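Long-range contacts in alternansucrase (Leuconostoc mesenteroides, PDB 6HVG), which belongs to glycoside hydrolase family 70, large multidomain enzymes with a barrel-type catalytic core, and here carries choline-binding-type repeats and a bound calcium ion: residues F185-I193 with G215-L223; L930-Y941 with T963-F974. All coordinates share one frame; numbering follows the deposited sequence.

Contact 1. Residues F185-I193 with G215-L223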
loop_
_atom_site.group_PDB
_atom_site.type_symbol
_atom_site.label_atom_id
_atom_site.label_comp_id
_atom_site.label_asym_id
_atom_site.label_seq_id
_atom_site.Cartn_x
_atom_site.Cartn_y
_atom_site.Cartn_z
ATOM N N PHE A 185 -11.639 -19.799 -38.427
ATOM C CA PHE A 185 -12.910 -19.082 -38.590
ATOM C C PHE A 185 -14.063 -20.085 -38.569
ATOM O O PHE A 185 -13.961 -21.145 -39.180
ATOM C CB PHE A 185 -12.940 -18.384 -39.948
ATOM C CG PHE A 185 -12.528 -16.938 -39.928
ATOM C CD1 PHE A 185 -13.463 -15.966 -39.681
ATOM C CD2 PHE A 185 -11.241 -16.549 -40.235
ATOM C CE1 PHE A 185 -13.130 -14.630 -39.695
ATOM C CE2 PHE A 185 -10.893 -15.210 -40.252
ATOM C CZ PHE A 185 -11.840 -14.245 -39.978
ATOM N N ARG A 186 -15.167 -19.756 -37.907
ATOM C CA ARG A 186 -16.379 -20.583 -37.996
ATOM C C ARG A 186 -17.585 -19.736 -38.416
ATOM O O ARG A 186 -17.601 -18.533 -38.195
ATOM C CB ARG A 186 -16.650 -21.285 -36.667
ATOM C CG ARG A 186 -15.666 -22.398 -36.312
ATOM C CD ARG A 186 -15.736 -23.603 -37.255
ATOM N NE ARG A 186 -14.373 -23.991 -37.625
ATOM C CZ ARG A 186 -13.703 -25.027 -37.141
ATOM N NH1 ARG A 186 -12.463 -25.236 -37.542
ATOM N NH2 ARG A 186 -14.255 -25.853 -36.276
ATOM N N ASP A 187 -18.579 -20.361 -39.039
ATOM C CA ASP A 187 -19.769 -19.660 -39.516
ATOM C C ASP A 187 -20.964 -19.999 -38.647
ATOM O O ASP A 187 -21.448 -21.118 -38.684
ATOM C CB ASP A 187 -20.082 -20.073 -40.948
ATOM C CG ASP A 187 -19.088 -19.542 -41.939
ATOM O OD1 ASP A 187 -18.720 -18.355 -41.844
ATOM O OD2 ASP A 187 -18.696 -20.300 -42.852
ATOM N N VAL A 188 -21.455 -19.030 -37.887
ATOM C CA VAL A 188 -22.661 -19.211 -37.069
ATOM C C VAL A 188 -23.642 -18.104 -37.428
ATOM O O VAL A 188 -23.261 -16.943 -37.462
ATOM C CB VAL A 188 -22.362 -19.148 -35.552
ATOM C CG1 VAL A 188 -23.552 -19.668 -34.745
ATOM C CG2 VAL A 188 -21.106 -19.946 -35.213
ATOM N N ASN A 189 -24.899 -18.467 -37.692
ATOM C CA ASN A 189 -25.916 -17.527 -38.189
ATOM C C ASN A 189 -25.373 -16.794 -39.413
ATOM O O ASN A 189 -24.891 -17.453 -40.338
ATOM C CB ASN A 189 -26.404 -16.578 -37.080
ATOM C CG ASN A 189 -27.063 -17.322 -35.925
ATOM O OD1 ASN A 189 -27.832 -18.256 -36.143
ATOM N ND2 ASN A 189 -26.758 -16.916 -34.691
ATOM N N GLY A 190 -25.425 -15.462 -39.433
ATOM C CA GLY A 190 -24.903 -14.709 -40.569
ATOM C C GLY A 190 -23.476 -14.243 -40.349
ATOM O O GLY A 190 -22.948 -13.457 -41.129
ATOM N N LYS A 191 -22.838 -14.726 -39.287
ATOM C CA LYS A 191 -21.559 -14.190 -38.849
ATOM C C LYS A 191 -20.372 -15.099 -39.187
ATOM O O LYS A 191 -20.438 -16.305 -39.053
ATOM C CB LYS A 191 -21.608 -13.916 -37.340
ATOM C CG LYS A 191 -22.764 -13.012 -36.900
ATOM C CD LYS A 191 -22.840 -11.730 -37.729
ATOM C CE LYS A 191 -23.514 -10.583 -36.980
ATOM N NZ LYS A 191 -24.745 -10.965 -36.246
ATOM N N HIS A 192 -19.291 -14.475 -39.634
ATOM C CA HIS A 192 -18.025 -15.129 -39.914
ATOM C C HIS A 192 -17.082 -14.729 -38.785
ATOM O O HIS A 192 -16.487 -13.663 -38.814
ATOM C CB HIS A 192 -17.506 -14.642 -41.273
ATOM C CG HIS A 192 -16.529 -15.564 -41.928
ATOM N ND1 HIS A 192 -16.846 -16.865 -42.266
ATOM C CD2 HIS A 192 -15.264 -15.356 -42.366
ATOM C CE1 HIS A 192 -15.807 -17.430 -42.853
ATOM N NE2 HIS A 192 -14.833 -16.538 -42.924
ATOM N N ILE A 193 -16.966 -15.580 -37.774
ATOM C CA ILE A 193 -16.222 -15.216 -36.561
ATOM C C ILE A 193 -14.909 -15.987 -36.434
ATOM O O ILE A 193 -14.904 -17.213 -36.430
ATOM C CB ILE A 193 -17.060 -15.461 -35.289
ATOM C CG1 ILE A 193 -18.549 -15.153 -35.549
ATOM C CG2 ILE A 193 -16.504 -14.635 -34.140
ATOM C CD1 ILE A 193 -19.457 -15.524 -34.401
ATOM N N GLY A 215 -12.334 -8.079 -44.140
ATOM C CA GLY A 215 -12.090 -7.887 -42.710
ATOM C C GLY A 215 -13.297 -8.323 -41.920
ATOM O O GLY A 215 -14.395 -8.351 -42.451
ATOM N N TYR A 216 -13.093 -8.686 -40.661
ATOM C CA TYR A 216 -14.200 -9.107 -39.797
ATOM C C TYR A 216 -13.950 -8.669 -38.386
ATOM O O TYR A 216 -12.810 -8.613 -37.950
ATOM C CB TYR A 216 -14.414 -10.628 -39.840
ATOM C CG TYR A 216 -14.836 -11.105 -41.200
ATOM C CD1 TYR A 216 -13.894 -11.520 -42.129
ATOM C CD2 TYR A 216 -16.177 -11.096 -41.579
ATOM C CE1 TYR A 216 -14.274 -11.935 -43.395
ATOM C CE2 TYR A 216 -16.570 -11.501 -42.839
ATOM C CZ TYR A 216 -15.613 -11.923 -43.746
ATOM O OH TYR A 216 -15.980 -12.326 -44.998
ATOM N N ASP A 217 -15.019 -8.343 -37.676
ATOM C CA ASP A 217 -14.904 -7.884 -36.297
ATOM C C ASP A 217 -15.061 -9.063 -35.329
ATOM O O ASP A 217 -15.197 -10.224 -35.747
ATOM C CB ASP A 217 -15.902 -6.751 -36.029
ATOM C CG ASP A 217 -17.338 -7.227 -35.868
ATOM O OD1 ASP A 217 -17.675 -8.418 -36.090
ATOM O OD2 ASP A 217 -18.158 -6.375 -35.506
ATOM N N ALA A 218 -15.042 -8.756 -34.041
ATOM C CA ALA A 218 -15.189 -9.769 -33.001
ATOM C C ALA A 218 -16.542 -10.455 -33.049
ATOM O O ALA A 218 -16.647 -11.622 -32.696
ATOM C CB ALA A 218 -14.959 -9.149 -31.628
ATOM N N GLN A 219 -17.579 -9.743 -33.482
ATOM C CA GLN A 219 -18.920 -10.348 -33.613
ATOM C C GLN A 219 -19.173 -11.047 -34.951
ATOM O O GLN A 219 -20.242 -11.638 -35.153
ATOM C CB GLN A 219 -20.009 -9.315 -33.314
ATOM C CG GLN A 219 -20.060 -8.986 -31.829
ATOM C CD GLN A 219 -21.187 -8.042 -31.457
ATOM O OE1 GLN A 219 -21.366 -6.983 -32.084
ATOM N NE2 GLN A 219 -21.948 -8.403 -30.407
ATOM N N GLY A 220 -18.197 -10.983 -35.855
ATOM C CA GLY A 220 -18.280 -11.702 -37.129
ATOM C C GLY A 220 -18.906 -10.949 -38.292
ATOM O O GLY A 220 -19.325 -11.559 -39.271
ATOM N N ASN A 221 -18.926 -9.623 -38.199
ATOM C CA ASN A 221 -19.481 -8.785 -39.251
ATOM C C ASN A 221 -18.403 -8.346 -40.226
ATOM O O ASN A 221 -17.319 -7.926 -39.805
ATOM C CB ASN A 221 -20.138 -7.535 -38.658
ATOM C CG ASN A 221 -21.132 -7.866 -37.574
ATOM O OD1 ASN A 221 -22.214 -8.402 -37.851
ATOM N ND2 ASN A 221 -20.777 -7.562 -36.328
ATOM N N GLN A 222 -18.702 -8.415 -41.529
ATOM C CA GLN A 222 -17.793 -7.860 -42.508
ATOM C C GLN A 222 -17.626 -6.361 -42.223
ATOM O O GLN A 222 -18.603 -5.631 -42.106
ATOM C CB GLN A 222 -18.265 -8.102 -43.947
ATOM C CG GLN A 222 -17.192 -7.751 -44.985
ATOM C CD GLN A 222 -17.535 -8.150 -46.398
ATOM O OE1 GLN A 222 -18.538 -8.816 -46.650
ATOM N NE2 GLN A 222 -16.697 -7.730 -47.340
ATOM N N LEU A 223 -16.381 -5.923 -42.096
ATOM C CA LEU A 223 -16.083 -4.548 -41.771
ATOM C C LEU A 223 -16.036 -3.687 -43.034
ATOM O O LEU A 223 -15.545 -4.110 -44.077
ATOM C CB LEU A 223 -14.762 -4.464 -40.999
ATOM C CG LEU A 223 -14.848 -5.029 -39.573
ATOM C CD1 LEU A 223 -13.484 -5.190 -38.929
ATOM C CD2 LEU A 223 -15.727 -4.163 -38.689
#
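H192 brings an edge of its imidazole to the face of the Y216 ring, a T-shaped pair with centroids 4.9 Å apart and planes at 57°. CB of H192 lies over the phenol face as well, 4.0 Å from the Y216 ring centroid, as a CH-pi contact. With CG of H192 anti to the backbone N (chi1 -158°), NE2 bonds D207, which would hold the imidazole's rotation; ND1 faces OD1 of D187 on the neighbouring strand, modelled very short and of doubtful length. F185 completes the aromatic cluster, its CE1 lying 4.0 Å from CD1 of Y216, with the rings inclined obliquely. The hairpin of strands 185-188 and 191-194, closed by a type II' turn, belongs to a choline-binding repeat, a module in which short hairpins follow one another along the chain; here it meets the end of the next hairpin, 205-216. Beyond Y216, a type I turn from D217 presents O of G220 to N of H192 at 2.9 Å. I193 lays CG1 3.8 Å from CA of G220, which has no side chain to intervene. Across the turn, D217 OD1 accepts N221 N, and OD2 accepts N221 ND2 at 3.0 Å in the amide plane.

Contact 2. Residues L930-Y941 with T963-F974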
loop_
_atom_site.group_PDB
_atom_site.type_symbol
_atom_site.label_atom_id
_atom_site.label_comp_id
_atom_site.label_asym_id
_atom_site.label_seq_id
_atom_site.Cartn_x
_atom_site.Cartn_y
_atom_site.Cartn_z
ATOM N N LEU A 930 -1.891 -44.696 7.836
ATOM C CA LEU A 930 -1.778 -43.867 9.028
ATOM C C LEU A 930 -1.162 -44.676 10.158
ATOM O O LEU A 930 -1.789 -45.566 10.689
ATOM C CB LEU A 930 -3.155 -43.400 9.482
ATOM C CG LEU A 930 -3.812 -42.207 8.784
ATOM C CD1 LEU A 930 -5.208 -42.006 9.335
ATOM C CD2 LEU A 930 -2.996 -40.939 8.947
ATOM N N HIS A 931 0.063 -44.355 10.545
ATOM C CA HIS A 931 0.698 -45.062 11.651
ATOM C C HIS A 931 0.203 -44.468 12.986
ATOM O O HIS A 931 0.847 -43.608 13.598
ATOM C CB HIS A 931 2.237 -45.014 11.537
ATOM C CG HIS A 931 2.765 -45.545 10.246
ATOM N ND1 HIS A 931 2.987 -44.741 9.149
ATOM C CD2 HIS A 931 3.100 -46.799 9.875
ATOM C CE1 HIS A 931 3.437 -45.479 8.154
ATOM N NE2 HIS A 931 3.514 -46.733 8.570
ATOM N N MET A 932 -0.947 -44.964 13.425
ATOM C CA MET A 932 -1.577 -44.540 14.670
ATOM C C MET A 932 -0.758 -44.909 15.904
ATOM O O MET A 932 -1.027 -44.405 16.983
ATOM C CB MET A 932 -2.950 -45.193 14.807
ATOM C CG MET A 932 -3.976 -44.740 13.778
ATOM S SD MET A 932 -4.466 -43.024 14.017
ATOM C CE MET A 932 -3.579 -42.272 12.715
ATOM N N GLY A 933 0.169 -45.851 15.751
ATOM C CA GLY A 933 1.164 -46.130 16.768
ATOM C C GLY A 933 0.974 -47.439 17.496
ATOM O O GLY A 933 -0.120 -47.954 17.596
ATOM N N LYS A 934 2.060 -47.945 18.055
ATOM C CA LYS A 934 2.092 -49.223 18.777
ATOM C C LYS A 934 1.403 -49.170 20.147
ATOM O O LYS A 934 1.274 -50.188 20.827
ATOM C CB LYS A 934 3.554 -49.686 18.902
ATOM C CG LYS A 934 4.227 -49.824 17.531
ATOM C CD LYS A 934 5.095 -51.066 17.354
ATOM C CE LYS A 934 5.125 -51.552 15.903
ATOM N NZ LYS A 934 5.813 -50.575 15.009
ATOM N N ALA A 935 0.985 -47.979 20.564
ATOM C CA ALA A 935 0.059 -47.825 21.680
ATOM C C ALA A 935 -1.391 -48.080 21.277
ATOM O O ALA A 935 -2.251 -48.102 22.134
ATOM C CB ALA A 935 0.209 -46.440 22.291
ATOM N N HIS A 936 -1.658 -48.284 19.988
ATOM C CA HIS A 936 -3.011 -48.543 19.505
ATOM C C HIS A 936 -3.099 -49.762 18.598
ATOM O O HIS A 936 -3.693 -49.680 17.523
ATOM C CB HIS A 936 -3.528 -47.316 18.757
ATOM C CG HIS A 936 -3.620 -46.101 19.610
ATOM N ND1 HIS A 936 -4.782 -45.738 20.244
ATOM C CD2 HIS A 936 -2.695 -45.179 19.951
ATOM C CE1 HIS A 936 -4.572 -44.636 20.939
ATOM N NE2 HIS A 936 -3.316 -44.272 20.770
ATOM N N LYS A 937 -2.534 -50.886 19.050
ATOM C CA LYS A 937 -2.598 -52.126 18.287
ATOM C C LYS A 937 -4.017 -52.649 18.308
ATOM O O LYS A 937 -4.696 -52.593 19.338
ATOM C CB LYS A 937 -1.655 -53.199 18.849
ATOM C CG LYS A 937 -0.216 -52.765 19.033
ATOM C CD LYS A 937 0.666 -53.893 19.547
ATOM C CE LYS A 937 2.126 -53.465 19.592
ATOM N NZ LYS A 937 2.954 -54.329 20.463
ATOM N N ASN A 938 -4.464 -53.136 17.144
ATOM C CA ASN A 938 -5.751 -53.854 16.997
ATOM C C ASN A 938 -7.019 -53.058 17.360
ATOM O O ASN A 938 -8.108 -53.595 17.415
ATOM C CB ASN A 938 -5.684 -55.160 17.782
ATOM C CG ASN A 938 -4.502 -56.023 17.346
ATOM O OD1 ASN A 938 -3.619 -56.335 18.149
ATOM N ND2 ASN A 938 -4.450 -56.355 16.059
ATOM N N GLN A 939 -6.864 -51.756 17.533
ATOM C CA GLN A 939 -7.941 -50.886 17.967
ATOM C C GLN A 939 -8.883 -50.504 16.818
ATOM O O GLN A 939 -8.466 -50.391 15.672
ATOM C CB GLN A 939 -7.337 -49.612 18.557
ATOM C CG GLN A 939 -8.341 -48.691 19.211
ATOM C CD GLN A 939 -7.727 -47.874 20.323
ATOM O OE1 GLN A 939 -6.517 -47.916 20.556
ATOM N NE2 GLN A 939 -8.565 -47.125 21.020
ATOM N N LEU A 940 -10.149 -50.282 17.148
ATOM C CA LEU A 940 -11.130 -49.832 16.177
ATOM C C LEU A 940 -11.132 -48.329 16.142
ATOM O O LEU A 940 -11.188 -47.672 17.197
ATOM C CB LEU A 940 -12.524 -50.332 16.535
ATOM C CG LEU A 940 -13.553 -50.287 15.403
ATOM C CD1 LEU A 940 -13.190 -51.293 14.316
ATOM C CD2 LEU A 940 -14.960 -50.574 15.895
ATOM N N TYR A 941 -11.058 -47.787 14.930
ATOM C CA TYR A 941 -11.111 -46.346 14.705
ATOM C C TYR A 941 -12.333 -45.999 13.828
ATOM O O TYR A 941 -12.768 -46.804 13.021
ATOM C CB TYR A 941 -9.812 -45.865 14.048
ATOM C CG TYR A 941 -8.678 -45.638 15.015
ATOM C CD1 TYR A 941 -7.972 -46.699 15.556
ATOM C CD2 TYR A 941 -8.307 -44.358 15.392
ATOM C CE1 TYR A 941 -6.947 -46.487 16.454
ATOM C CE2 TYR A 941 -7.276 -44.140 16.285
ATOM C CZ TYR A 941 -6.604 -45.214 16.814
ATOM O OH TYR A 941 -5.592 -44.973 17.710
ATOM N N THR A 963 -16.400 -47.465 10.700
ATOM C CA THR A 963 -15.272 -47.861 11.517
ATOM C C THR A 963 -14.257 -48.526 10.642
ATOM O O THR A 963 -14.559 -49.001 9.576
ATOM C CB THR A 963 -15.672 -48.864 12.619
ATOM O OG1 THR A 963 -16.193 -50.037 12.008
ATOM C CG2 THR A 963 -16.740 -48.257 13.548
ATOM N N LEU A 964 -13.037 -48.554 11.125
ATOM C CA LEU A 964 -11.972 -49.273 10.494
ATOM C C LEU A 964 -11.045 -49.663 11.631
ATOM O O LEU A 964 -10.835 -48.877 12.573
ATOM C CB LEU A 964 -11.267 -48.383 9.480
ATOM C CG LEU A 964 -10.071 -49.040 8.761
ATOM C CD1 LEU A 964 -10.339 -50.464 8.294
ATOM C CD2 LEU A 964 -9.647 -48.176 7.580
ATOM N N ARG A 965 -10.514 -50.883 11.581
ATOM C CA ARG A 965 -9.689 -51.395 12.669
ATOM C C ARG A 965 -8.215 -51.421 12.276
ATOM O O ARG A 965 -7.875 -51.805 11.162
ATOM C CB ARG A 965 -10.131 -52.791 13.080
ATOM C CG ARG A 965 -9.491 -53.252 14.377
ATOM C CD ARG A 965 -9.997 -54.640 14.785
ATOM N NE ARG A 965 -11.334 -54.534 15.365
ATOM C CZ ARG A 965 -11.601 -54.148 16.623
ATOM N NH1 ARG A 965 -10.625 -53.867 17.485
ATOM N NH2 ARG A 965 -12.868 -54.053 17.031
ATOM N N THR A 966 -7.354 -51.030 13.214
ATOM C CA THR A 966 -5.904 -51.025 13.019
ATOM C C THR A 966 -5.352 -52.443 13.157
ATOM O O THR A 966 -5.961 -53.280 13.825
ATOM C CB THR A 966 -5.204 -50.118 14.047
ATOM O OG1 THR A 966 -5.486 -50.567 15.359
ATOM C CG2 THR A 966 -5.690 -48.699 13.952
ATOM N N ASN A 967 -4.196 -52.699 12.550
ATOM C CA ASN A 967 -3.558 -54.013 12.632
ATOM C C ASN A 967 -2.706 -54.220 13.897
ATOM O O ASN A 967 -2.805 -53.453 14.856
ATOM C CB ASN A 967 -2.722 -54.238 11.372
ATOM C CG ASN A 967 -1.491 -53.364 11.330
ATOM O OD1 ASN A 967 -0.993 -52.901 12.359
ATOM N ND2 ASN A 967 -0.993 -53.126 10.125
ATOM N N ASP A 968 -1.894 -55.276 13.902
ATOM C CA ASP A 968 -1.039 -55.606 15.049
ATOM C C ASP A 968 -0.029 -54.494 15.315
ATOM O O ASP A 968 0.194 -54.118 16.466
ATOM C CB ASP A 968 -0.291 -56.924 14.814
ATOM C CG ASP A 968 -0.203 -57.777 16.063
ATOM O OD1 ASP A 968 -0.060 -57.223 17.174
ATOM O OD2 ASP A 968 -0.268 -59.023 15.917
ATOM N N ASN A 969 0.557 -53.942 14.263
ATOM C CA ASN A 969 1.491 -52.843 14.434
ATOM C C ASN A 969 0.839 -51.506 14.673
ATOM O O ASN A 969 1.539 -50.570 14.957
ATOM C CB ASN A 969 2.434 -52.750 13.241
ATOM C CG ASN A 969 3.341 -53.946 13.157
ATOM O OD1 ASN A 969 3.858 -54.430 14.168
ATOM N ND2 ASN A 969 3.524 -54.448 11.958
ATOM N N GLY A 970 -0.471 -51.388 14.504
ATOM C CA GLY A 970 -1.163 -50.139 14.809
ATOM C C GLY A 970 -1.397 -49.259 13.598
ATOM O O GLY A 970 -1.613 -48.072 13.739
ATOM N N ASP A 971 -1.335 -49.821 12.395
ATOM C CA ASP A 971 -1.549 -49.032 11.186
ATOM C C ASP A 971 -2.969 -49.211 10.643
ATOM O O ASP A 971 -3.491 -50.326 10.577
ATOM C CB ASP A 971 -0.510 -49.403 10.107
ATOM C CG ASP A 971 0.903 -49.423 10.638
ATOM O OD1 ASP A 971 1.154 -48.766 11.672
ATOM O OD2 ASP A 971 1.769 -50.091 10.042
ATOM N N LEU A 972 -3.568 -48.092 10.242
ATOM C CA LEU A 972 -4.827 -48.108 9.511
ATOM C C LEU A 972 -4.477 -48.131 8.040
ATOM O O LEU A 972 -3.896 -47.160 7.549
ATOM C CB LEU A 972 -5.628 -46.846 9.763
ATOM C CG LEU A 972 -6.337 -46.678 11.098
ATOM C CD1 LEU A 972 -7.078 -45.355 11.071
ATOM C CD2 LEU A 972 -7.295 -47.828 11.352
ATOM N N ILE A 973 -4.823 -49.209 7.328
ATOM C CA ILE A 973 -4.456 -49.311 5.908
ATOM C C ILE A 973 -5.627 -48.869 5.019
ATOM O O ILE A 973 -6.771 -49.247 5.249
ATOM C CB ILE A 973 -4.001 -50.729 5.503
ATOM C CG1 ILE A 973 -3.131 -51.384 6.593
ATOM C CG2 ILE A 973 -3.263 -50.668 4.166
ATOM C CD1 ILE A 973 -1.715 -50.878 6.661
ATOM N N PHE A 974 -5.327 -48.070 4.001
ATOM C CA PHE A 974 -6.342 -47.570 3.082
ATOM C C PHE A 974 -5.964 -47.913 1.647
ATOM O O PHE A 974 -4.786 -47.899 1.288
ATOM C CB PHE A 974 -6.485 -46.052 3.192
ATOM C CG PHE A 974 -7.045 -45.575 4.503
ATOM C CD1 PHE A 974 -6.219 -45.399 5.597
ATOM C CD2 PHE A 974 -8.404 -45.292 4.634
ATOM C CE1 PHE A 974 -6.733 -44.944 6.801
ATOM C CE2 PHE A 974 -8.930 -44.834 5.837
ATOM C CZ PHE A 974 -8.096 -44.660 6.922
#
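L930 and L972 exchange two backbone hydrogen bonds, L930 N to L972 O at 3.2 Å and L972 N to L930 O at 3.1 Å, and so form one of two antiparallel strand pairs, one in each of two sheets. In the other, Y941 and L964 are likewise a hydrogen-bonded pair, and the loops 932-939 and 966-970 pack against each other. This all-beta part of the family 70 region is consistent with the C domain that accompanies the barrel in these enzymes. Between these loops, T966 faces two carbonyls of 932-939. Its N donates to Q939 O at 2.8 Å, and its OG1, placed between backbone N and carbonyl carbon (chi1 59°), lies 2.9 Å from H936 O and 3.0 Å from Q939 O, with one proton that either could take. CG2 of T966 turns instead to the Y941 ring, over one face of which lies CG of M932. CG of M932 and CB of Y941 both meet the L972 side chain, at its CG and CD1 respectively, each 4.1 Å away. The H936 ring is held at both nitrogens: ND1 donates to Q939 OE1 at 2.8 Å, and NE2 reaches F886 O. Q939 NE2 in turn bonds K906 O. N967 O accepts twice, N938 N at 2.8 Å and G970 N coming from opposite faces of its plane, while N967 OD1 takes D971 N from well above the amide plane. On the face it shares with L940, R965 bends at chi3 (-77°), which carries its guanidinium back over the turn: L940 CB lies over one face, and NH1 donates to N938 O within the guanidinium plane.

From the N terminus, the chain first enters the repeat region, where contact 1 closes a loop of 21 residues between its segments by joining the hairpin 185-194 to the end of hairpin 205-216 and the turn behind it. It then runs through further repeats and much of the family 70 region before contact 2 closes a second loop, also of 21 residues, bringing strands 927-931 and 940-947 against 971-975 and 962-965. The two contacts stand in series, neither nested nor crossed, with centres about 65 Å apart and nearest atoms about 45 Å apart. Contact 1 links successive hairpins, whereas contact 2 pairs strands within each of two antiparallel sheets and packs the loops between them.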